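PDB 4DPO: conserved protein from Methanosarcina mazei, which is of unknown function but belongs to the antibiotic biosynthesis monooxygenase family and may therefore act as a small oxygenase-like enzyme. Local coordinates for residues 64-67 and 73-76; 47-52 and 92-97; 51-54 and 58-61. One frame throughout, in Å; residues are numbered along the deposited sequence.

Contact 1: residues 64-67 and 73-76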
ATOM      1  N   VAL A  64      -4.096  -5.831  -8.100  1.00 50.93           N
ATOM      2  CA  VAL A  64      -5.249  -5.495  -7.263  1.00 50.77           C
ATOM      3  C   VAL A  64      -5.483  -6.458  -6.116  1.00 50.23           C
ATOM      4  O   VAL A  64      -5.371  -7.669  -6.290  1.00 50.89           O
ATOM      5  CB  VAL A  64      -6.563  -5.152  -8.082  1.00 50.91           C
ATOM      6  CG1 VAL A  64      -6.578  -5.790  -9.428  1.00 50.54           C
ATOM      7  CG2 VAL A  64      -7.822  -5.464  -7.280  1.00 50.04           C
ATOM      8  N   TYR A  65      -5.784  -5.916  -4.952  1.00 49.11           N
ATOM      9  CA  TYR A  65      -5.790  -6.699  -3.761  1.00 50.13           C
ATOM     10  C   TYR A  65      -7.157  -6.570  -3.033  1.00 52.52           C
ATOM     11  O   TYR A  65      -7.859  -5.566  -3.206  1.00 53.46           O
ATOM     12  CB  TYR A  65      -4.644  -6.223  -2.888  1.00 48.90           C
ATOM     13  CG  TYR A  65      -3.227  -6.495  -3.439  1.00 48.55           C
ATOM     14  CD1 TYR A  65      -2.673  -5.725  -4.487  1.00 46.05           C
ATOM     15  CD2 TYR A  65      -2.424  -7.486  -2.870  1.00 48.91           C
ATOM     16  CE1 TYR A  65      -1.398  -5.957  -4.983  1.00 45.93           C
ATOM     17  CE2 TYR A  65      -1.152  -7.744  -3.365  1.00 51.67           C
ATOM     18  CZ  TYR A  65      -0.636  -6.985  -4.423  1.00 51.95           C
ATOM     19  OH  TYR A  65       0.656  -7.285  -4.893  1.00 55.59           O
ATOM     20  N   GLN A  66      -7.552  -7.541  -2.210  1.00 53.72           N
ATOM     21  CA  GLN A  66      -8.853  -7.453  -1.559  1.00 55.28           C
ATOM     22  C   GLN A  66      -8.667  -7.552  -0.082  1.00 56.99           C
ATOM     23  O   GLN A  66      -7.876  -8.365   0.375  1.00 57.51           O
ATOM     24  CB  GLN A  66      -9.732  -8.587  -1.991  1.00 55.61           C
ATOM     25  CG  GLN A  66     -11.012  -8.703  -1.221  1.00 58.85           C
ATOM     26  CD  GLN A  66     -11.674 -10.046  -1.482  1.00 65.40           C
ATOM     27  OE1 GLN A  66     -11.199 -11.068  -1.016  1.00 67.81           O
ATOM     28  NE2 GLN A  66     -12.765 -10.048  -2.246  1.00 66.47           N
ATOM     29  N   GLU A  67      -9.367  -6.710   0.674  1.00 59.05           N
ATOM     30  CA  GLU A  67      -9.214  -6.695   2.106  1.00 61.14           C
ATOM     31  C   GLU A  67      -9.845  -7.945   2.635  1.00 62.84           C
ATOM     32  O   GLU A  67     -10.903  -8.360   2.151  1.00 63.50           O
ATOM     33  CB  GLU A  67      -9.916  -5.522   2.743  1.00 61.15           C
ATOM     34  CG  GLU A  67      -9.803  -5.635   4.237  1.00 64.05           C
ATOM     35  CD  GLU A  67      -9.873  -4.339   4.968  1.00 68.03           C
ATOM     36  OE1 GLU A  67     -10.626  -3.465   4.523  1.00 71.03           O
ATOM     37  OE2 GLU A  67      -9.189  -4.211   6.018  1.00 71.81           O
ATOM     38  N   ILE A  73     -14.099  -4.359  -0.685  1.00 63.49           N
ATOM     39  CA  ILE A  73     -13.028  -3.417  -0.606  1.00 61.37           C
ATOM     40  C   ILE A  73     -11.930  -3.982  -1.483  1.00 59.98           C
ATOM     41  O   ILE A  73     -11.293  -4.936  -1.097  1.00 59.64           O
ATOM     42  CB  ILE A  73     -12.513  -3.356   0.826  1.00 61.99           C
ATOM     43  CG1 ILE A  73     -13.662  -3.019   1.801  1.00 61.48           C
ATOM     44  CG2 ILE A  73     -11.288  -2.408   0.922  1.00 60.80           C
ATOM     45  CD1 ILE A  73     -14.164  -1.535   1.796  1.00 60.66           C
ATOM     46  N   LEU A  74     -11.718  -3.395  -2.653  1.00 58.18           N
ATOM     47  CA  LEU A  74     -10.696  -3.827  -3.606  1.00 56.72           C
ATOM     48  C   LEU A  74      -9.600  -2.737  -3.949  1.00 56.33           C
ATOM     49  O   LEU A  74      -9.862  -1.761  -4.702  1.00 56.52           O
ATOM     50  CB  LEU A  74     -11.364  -4.282  -4.886  1.00 56.30           C
ATOM     51  CG  LEU A  74     -11.806  -5.733  -5.176  1.00 57.91           C
ATOM     52  CD1 LEU A  74     -11.111  -6.764  -4.354  1.00 53.63           C
ATOM     53  CD2 LEU A  74     -13.320  -5.907  -5.109  1.00 57.51           C
ATOM     54  N   THR A  75      -8.375  -2.911  -3.439  1.00 54.03           N
ATOM     55  CA  THR A  75      -7.400  -1.839  -3.511  1.00 52.09           C
ATOM     56  C   THR A  75      -6.435  -2.039  -4.672  1.00 52.01           C
ATOM     57  O   THR A  75      -6.168  -3.161  -5.055  1.00 53.08           O
ATOM     58  CB  THR A  75      -6.740  -1.697  -2.161  1.00 52.14           C
ATOM     59  OG1 THR A  75      -7.764  -1.389  -1.182  1.00 50.70           O
ATOM     60  CG2 THR A  75      -5.672  -0.599  -2.154  1.00 50.16           C
HETATM   61  N   MSE A  76      -5.994  -0.962  -5.310  1.00 50.97           N
HETATM   62  CA  MSE A  76      -4.931  -1.030  -6.301  1.00 50.11           C
HETATM   63  C   MSE A  76      -3.574  -0.706  -5.654  1.00 49.80           C
HETATM   64  O   MSE A  76      -3.432   0.297  -4.948  1.00 49.24           O
HETATM   65  CB  MSE A  76      -5.175  -0.032  -7.406  1.00 50.37           C
HETATM   66  CG  MSE A  76      -5.417  -0.631  -8.750  1.00 52.26           C
HETATM   67 SE   MSE A  76      -7.379  -0.879  -8.829  0.50 60.10          SE
HETATM   68  CE  MSE A  76      -7.898  -1.177  -6.982  1.00 54.90           C
TER

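Contact 2: residues 47-52 and 92-97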
ATOM      1  N   LYS A  47      -8.385  -6.557 -15.278  1.00 65.63           N
ATOM      2  CA  LYS A  47      -7.604  -7.524 -16.091  1.00 65.63           C
ATOM      3  C   LYS A  47      -6.983  -6.812 -17.257  1.00 65.73           C
ATOM      4  O   LYS A  47      -5.754  -6.931 -17.467  1.00 67.27           O
ATOM      5  CB  LYS A  47      -8.427  -8.729 -16.558  1.00 66.05           C
ATOM      6  N   SER A  48      -7.772  -6.013 -17.973  1.00 64.24           N
ATOM      7  CA  SER A  48      -7.190  -5.350 -19.156  1.00 64.35           C
ATOM      8  C   SER A  48      -6.230  -4.235 -18.770  1.00 64.01           C
ATOM      9  O   SER A  48      -5.243  -3.931 -19.467  1.00 65.00           O
ATOM     10  CB  SER A  48      -8.280  -4.829 -20.132  1.00 64.30           C
ATOM     11  OG  SER A  48      -9.514  -5.515 -19.977  1.00 63.44           O
ATOM     12  N   LEU A  49      -6.554  -3.593 -17.664  1.00 63.70           N
ATOM     13  CA  LEU A  49      -5.788  -2.461 -17.209  1.00 62.96           C
ATOM     14  C   LEU A  49      -4.415  -2.901 -16.719  1.00 62.69           C
ATOM     15  O   LEU A  49      -3.472  -2.169 -16.909  1.00 63.09           O
ATOM     16  CB  LEU A  49      -6.547  -1.718 -16.113  1.00 62.87           C
ATOM     17  CG  LEU A  49      -5.851  -0.464 -15.570  1.00 62.26           C
ATOM     18  CD1 LEU A  49      -5.546   0.532 -16.704  1.00 60.92           C
ATOM     19  CD2 LEU A  49      -6.657   0.158 -14.457  1.00 58.12           C
ATOM     20  N   ILE A  50      -4.316  -4.087 -16.116  1.00 62.63           N
ATOM     21  CA  ILE A  50      -3.056  -4.617 -15.600  1.00 63.65           C
ATOM     22  C   ILE A  50      -2.176  -4.988 -16.792  1.00 65.37           C
ATOM     23  O   ILE A  50      -1.060  -4.447 -16.915  1.00 65.73           O
ATOM     24  CB  ILE A  50      -3.232  -5.813 -14.607  1.00 62.69           C
ATOM     25  N   GLU A  51      -2.710  -5.829 -17.699  1.00 66.85           N
ATOM     26  CA  GLU A  51      -2.021  -6.231 -18.933  1.00 67.84           C
ATOM     27  C   GLU A  51      -1.376  -5.025 -19.581  1.00 69.03           C
ATOM     28  O   GLU A  51      -0.175  -5.054 -19.895  1.00 69.62           O
ATOM     29  CB  GLU A  51      -2.977  -6.905 -19.932  1.00 68.31           C
ATOM     30  N   GLU A  52      -2.141  -3.943 -19.758  1.00 69.63           N
ATOM     31  CA  GLU A  52      -1.576  -2.790 -20.446  1.00 70.22           C
ATOM     32  C   GLU A  52      -0.494  -2.154 -19.615  1.00 69.80           C
ATOM     33  O   GLU A  52       0.621  -1.926 -20.109  1.00 70.01           O
ATOM     34  CB  GLU A  52      -2.652  -1.782 -20.809  1.00 70.50           C
ATOM     35  CG  GLU A  52      -3.380  -2.176 -22.077  1.00 75.08           C
ATOM     36  CD  GLU A  52      -2.421  -2.754 -23.191  1.00 80.12           C
ATOM     37  OE1 GLU A  52      -1.389  -2.123 -23.554  1.00 80.09           O
ATOM     38  OE2 GLU A  52      -2.720  -3.859 -23.712  1.00 82.21           O
ATOM     39  N   SER A  92      -2.144   8.075 -19.896  1.00 68.30           N
ATOM     40  CA  SER A  92      -2.133   7.042 -20.938  1.00 69.51           C
ATOM     41  C   SER A  92      -3.547   6.712 -21.520  1.00 70.78           C
ATOM     42  O   SER A  92      -4.589   6.925 -20.861  1.00 71.45           O
ATOM     43  CB  SER A  92      -1.430   5.784 -20.435  1.00 68.86           C
ATOM     44  OG  SER A  92      -2.347   4.945 -19.760  1.00 69.39           O
ATOM     45  N   ASP A  93      -3.561   6.185 -22.743  1.00 70.94           N
ATOM     46  CA  ASP A  93      -4.782   5.786 -23.412  1.00 71.46           C
ATOM     47  C   ASP A  93      -5.620   4.775 -22.638  1.00 70.71           C
ATOM     48  O   ASP A  93      -6.827   4.947 -22.495  1.00 71.23           O
ATOM     49  CB  ASP A  93      -4.425   5.221 -24.789  1.00 72.51           C
ATOM     50  CG  ASP A  93      -3.968   6.326 -25.780  1.00 77.05           C
ATOM     51  OD1 ASP A  93      -4.069   7.536 -25.426  1.00 78.60           O
ATOM     52  OD2 ASP A  93      -3.511   5.984 -26.910  1.00 80.99           O
ATOM     53  N   HIS A  94      -5.000   3.705 -22.149  1.00 69.37           N
ATOM     54  CA  HIS A  94      -5.769   2.673 -21.434  1.00 68.19           C
ATOM     55  C   HIS A  94      -6.343   3.244 -20.121  1.00 66.88           C
ATOM     56  O   HIS A  94      -7.516   3.025 -19.760  1.00 66.80           O
ATOM     57  CB  HIS A  94      -4.978   1.332 -21.227  1.00 68.30           C
ATOM     58  CG  HIS A  94      -3.618   1.499 -20.609  1.00 68.89           C
ATOM     59  ND1 HIS A  94      -2.517   1.929 -21.324  1.00 70.31           N
ATOM     60  CD2 HIS A  94      -3.178   1.289 -19.343  1.00 68.63           C
ATOM     61  CE1 HIS A  94      -1.466   1.999 -20.523  1.00 68.12           C
ATOM     62  NE2 HIS A  94      -1.841   1.616 -19.316  1.00 68.88           N
ATOM     63  N   PHE A  95      -5.518   4.000 -19.410  1.00 64.87           N
ATOM     64  CA  PHE A  95      -5.997   4.558 -18.198  1.00 62.34           C
ATOM     65  C   PHE A  95      -7.218   5.370 -18.569  1.00 61.97           C
ATOM     66  O   PHE A  95      -8.310   5.155 -17.998  1.00 61.03           O
ATOM     67  CB  PHE A  95      -4.970   5.442 -17.519  1.00 61.44           C
ATOM     68  CG  PHE A  95      -5.496   6.027 -16.273  1.00 59.93           C
ATOM     69  CD1 PHE A  95      -5.643   5.224 -15.121  1.00 59.29           C
ATOM     70  CD2 PHE A  95      -5.957   7.335 -16.247  1.00 56.52           C
ATOM     71  CE1 PHE A  95      -6.190   5.745 -13.934  1.00 56.89           C
ATOM     72  CE2 PHE A  95      -6.510   7.863 -15.079  1.00 56.93           C
ATOM     73  CZ  PHE A  95      -6.613   7.072 -13.908  1.00 56.70           C
ATOM     74  N   LYS A  96      -7.007   6.279 -19.542  1.00 61.41           N
ATOM     75  CA  LYS A  96      -8.005   7.235 -19.991  1.00 61.02           C
ATOM     76  C   LYS A  96      -9.343   6.516 -20.321  1.00 61.66           C
ATOM     77  O   LYS A  96     -10.433   6.965 -19.868  1.00 61.67           O
ATOM     78  CB  LYS A  96      -7.476   8.097 -21.172  1.00 62.36           C
ATOM     79  CG  LYS A  96      -6.626   9.410 -20.857  1.00 59.78           C
ATOM     80  N   GLU A  97      -9.267   5.395 -21.061  1.00 61.24           N
ATOM     81  CA  GLU A  97     -10.460   4.624 -21.441  1.00 60.93           C
ATOM     82  C   GLU A  97     -11.083   3.804 -20.272  1.00 61.09           C
ATOM     83  O   GLU A  97     -12.312   3.612 -20.191  1.00 62.28           O
ATOM     84  CB  GLU A  97     -10.169   3.736 -22.667  1.00 60.76           C
TER

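Contact 3: residues 51-54 and 58-61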
ATOM      1  N   GLU A  51      -2.710  -5.829 -17.699  1.00 66.85           N
ATOM      2  CA  GLU A  51      -2.021  -6.231 -18.933  1.00 67.84           C
ATOM      3  C   GLU A  51      -1.376  -5.025 -19.581  1.00 69.03           C
ATOM      4  O   GLU A  51      -0.175  -5.054 -19.895  1.00 69.62           O
ATOM      5  CB  GLU A  51      -2.977  -6.905 -19.932  1.00 68.31           C
ATOM      6  N   GLU A  52      -2.141  -3.943 -19.758  1.00 69.63           N
ATOM      7  CA  GLU A  52      -1.576  -2.790 -20.446  1.00 70.22           C
ATOM      8  C   GLU A  52      -0.494  -2.154 -19.615  1.00 69.80           C
ATOM      9  O   GLU A  52       0.621  -1.926 -20.109  1.00 70.01           O
ATOM     10  CB  GLU A  52      -2.652  -1.782 -20.809  1.00 70.50           C
ATOM     11  CG  GLU A  52      -3.380  -2.176 -22.077  1.00 75.08           C
ATOM     12  CD  GLU A  52      -2.421  -2.754 -23.191  1.00 80.12           C
ATOM     13  OE1 GLU A  52      -1.389  -2.123 -23.554  1.00 80.09           O
ATOM     14  OE2 GLU A  52      -2.720  -3.859 -23.712  1.00 82.21           O
ATOM     15  N   THR A  53      -0.824  -1.919 -18.340  1.00 68.74           N
ATOM     16  CA  THR A  53      -0.050  -1.032 -17.474  1.00 67.37           C
ATOM     17  C   THR A  53       1.297  -1.644 -17.129  1.00 66.93           C
ATOM     18  O   THR A  53       2.330  -0.937 -17.077  1.00 65.25           O
ATOM     19  CB  THR A  53      -0.831  -0.679 -16.183  1.00 67.57           C
ATOM     20  OG1 THR A  53      -2.033   0.017 -16.525  1.00 65.80           O
ATOM     21  CG2 THR A  53       0.021   0.186 -15.231  1.00 66.94           C
ATOM     22  N   LEU A  54       1.279  -2.959 -16.895  1.00 66.62           N
ATOM     23  CA  LEU A  54       2.525  -3.683 -16.642  1.00 67.19           C
ATOM     24  C   LEU A  54       3.519  -3.485 -17.783  1.00 68.14           C
ATOM     25  O   LEU A  54       4.721  -3.633 -17.547  1.00 68.79           O
ATOM     26  CB  LEU A  54       2.324  -5.177 -16.434  1.00 65.59           C
ATOM     27  CG  LEU A  54       1.876  -5.567 -15.044  1.00 66.86           C
ATOM     28  CD1 LEU A  54       1.619  -7.088 -14.945  1.00 65.63           C
ATOM     29  CD2 LEU A  54       2.830  -5.068 -13.949  1.00 64.24           C
ATOM     30  N   GLY A  58       8.499   2.246 -16.311  1.00 68.42           N
ATOM     31  CA  GLY A  58       8.372   2.759 -14.935  1.00 66.39           C
ATOM     32  C   GLY A  58       7.473   1.933 -14.038  1.00 64.42           C
ATOM     33  O   GLY A  58       7.559   1.977 -12.807  1.00 63.58           O
ATOM     34  N   CYS A  59       6.632   1.128 -14.637  1.00 62.73           N
ATOM     35  CA  CYS A  59       5.850   0.300 -13.760  1.00 62.12           C
ATOM     36  C   CYS A  59       6.675  -0.796 -13.102  1.00 62.47           C
ATOM     37  O   CYS A  59       7.080  -1.756 -13.785  1.00 63.47           O
ATOM     38  CB  CYS A  59       4.608  -0.258 -14.455  1.00 61.55           C
ATOM     39  SG  CYS A  59       3.606  -1.212 -13.379  1.00 58.62           S
ATOM     40  N   ILE A  60       6.867  -0.692 -11.783  1.00 61.97           N
ATOM     41  CA  ILE A  60       7.632  -1.687 -11.056  1.00 61.24           C
ATOM     42  C   ILE A  60       6.751  -2.824 -10.590  1.00 61.98           C
ATOM     43  O   ILE A  60       7.173  -3.985 -10.536  1.00 62.77           O
ATOM     44  CB  ILE A  60       8.529  -1.074  -9.885  1.00 61.80           C
ATOM     45  CG1 ILE A  60       9.532   0.014 -10.403  1.00 57.37           C
ATOM     46  CG2 ILE A  60       9.235  -2.208  -9.118  1.00 59.25           C
ATOM     47  N   ASP A  61       5.524  -2.507 -10.219  1.00 62.38           N
ATOM     48  CA  ASP A  61       4.554  -3.551  -9.737  1.00 62.38           C
ATOM     49  C   ASP A  61       3.181  -2.866  -9.813  1.00 60.98           C
ATOM     50  O   ASP A  61       3.079  -1.631  -9.781  1.00 61.23           O
ATOM     51  CB  ASP A  61       4.866  -4.107  -8.312  1.00 62.25           C
ATOM     52  CG  ASP A  61       4.169  -5.528  -7.999  1.00 68.67           C
ATOM     53  OD1 ASP A  61       3.568  -6.186  -8.942  1.00 72.60           O
ATOM     54  OD2 ASP A  61       4.235  -5.983  -6.788  1.00 69.65           O
TER

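Contact 1: residues 64-67 and 73-76
The Tyr65 ring has Thr75 O at its edge, near the ring plane. In the Glu67 carboxylate, OE1 lies in van der Waals contact beside Ile73 CG2 at 3.8 Å, the side chains running alongside each other, while OE2 is hydrogen-bonded to Asn113 of the second subunit. The Gln66 and Leu74 side chains cross obliquely, Leu74 CD1 lying 3.3 Å from Gln66 CB. With CG anti to the backbone N (chi1 171°) and an extended chain beyond, the glutamine carries its amide past the leucine, where NE2 bonds to Pro71 O and OE1 to Arg116 of the second subunit.

These strands form the hairpin 59-67/73-80, the second and third strands of a ferredoxin-like sheet ordered 2-3-1-4. Tyr65 and Thr75 are an antiparallel hydrogen-bonded pair, with Tyr65 N to Thr75 O at 2.8 Å and Thr75 N to Tyr65 O at 2.7 Å. Non-hydrogen-bonded pairs, Val64 with Met76 and Gln66 with Leu74, flank it; Glu67 N to Ile73 O, at 3.2 Å, adds a third bond. Val64 CG2 lies 4.3 Å from CE of Met76, a selenomethionine, on the face where Val64 and Leu74 touch helix 39-54. On the sheet face that carries Tyr65 and Thr75, Thr75 OG1 bonds to Tyr115 OH of the second subunit, and residues 65-67 pair with a strand of that subunit, continuing the sheet across the interface.

Contact 2: residues 47-52 and 92-97
His94 is the centre of this helix-helix contact, gripped by Glu52 over one ring face and by Leu49 at the ring edge. Glu52 CB stands 3.5 Å from the centroid of the imidazole and only 16° off the ring normal, a CH-pi contact made by the start of an acidic side chain. The carboxylate goes elsewhere: Glu52 is bent at chi2, its carboxylate plane is turned 66° from the ring, and OE1 remains 4.8 Å from His94 ND1, too far for a direct bond. Leu49 approaches at about a right angle, placing CD1 in the plane of the ring, 3.6 Å from His94 CD2, and also touching the backbone at Phe95 CA.

On the ring face opposite Glu52 lies Ser92 OG, toward the rim. That hydroxyl caps the N-terminus of helix 93-104, accepting a weak bond of 3.3 Å from Phe95 N, and is bonded to His89 O as well. His94 CG sits between its backbone N and carbonyl carbon (chi1 52°), which folds the ring back beside this cap. A weak bond from NE2 to Glu56 further ties the imidazole to the chain following helix 39-54. The short helical segments run nearly antiparallel, with axes 9.9 Å apart, as expected of the two principal helices that pack together on one side of a ferredoxin-like alpha-beta fold.

Contact 3: residues 51-54 and 58-61
Cys59 directs its side chain at residues 53 and 54 of helix 39-54 and is met by both, Thr53 and Leu54, from directions roughly at right angles about the sulfur. Leu54 brings one branch tip, CD2, to 4.0 Å from Cys59 SG, while Thr53 offers its methyl CG2 at 4.3 Å from the same SG. Cys59 CB points at the helix and lies 3.5 Å from the carbonyl oxygen Thr53 O; with SG anti to the backbone N (chi1 -177°) the sulfur turns off that line, toward Leu54 CD2 and Thr53 CG2. No hydrogen bond spans the two segments, so the contact is one of packing alone. Thr53 turns its hydroxyl back along its own helix, bonding OG1 to Leu49 O.

The contact thus closes the short connection from helix 39-54 into strand 59-67. Just beyond Cys59, Ile60 and Asp61 both face Glu79 of strand 73-80 in a classic beta bulge, and Asp61 forms a salt bridge with Arg27 of the second subunit. Between helix and sheet, Thr53 and Cys59 both rest on Trp80 of strand 73-80, Thr53 and Leu54 touch Tyr62, and Thr53 also reaches His94 of helix 93-104.

How the contacts relate
Contact 1 has half of its touching residues buried and none exposed, while contacts 2 and 3 each combine one buried residue (Leu49, Thr53) with one exposed one (Glu52, Leu54). Contact 1 is strand to strand, resting on backbone hydrogen bonding, and its polar side chains look to the second subunit. Contact 2 joins helix to helix through a ring and aliphatic carbons without a hydrogen bond across. Contact 3, helix to strand, relies on a thiol, a methyl and a leucine branch. Contacts 2 and 3 share helix 39-54 and meet where His94 packs on Thr53; contacts 1 and 3 share strand 59-67, with centres about 17 Å apart. Contact 2 alone has no partner in the other subunit.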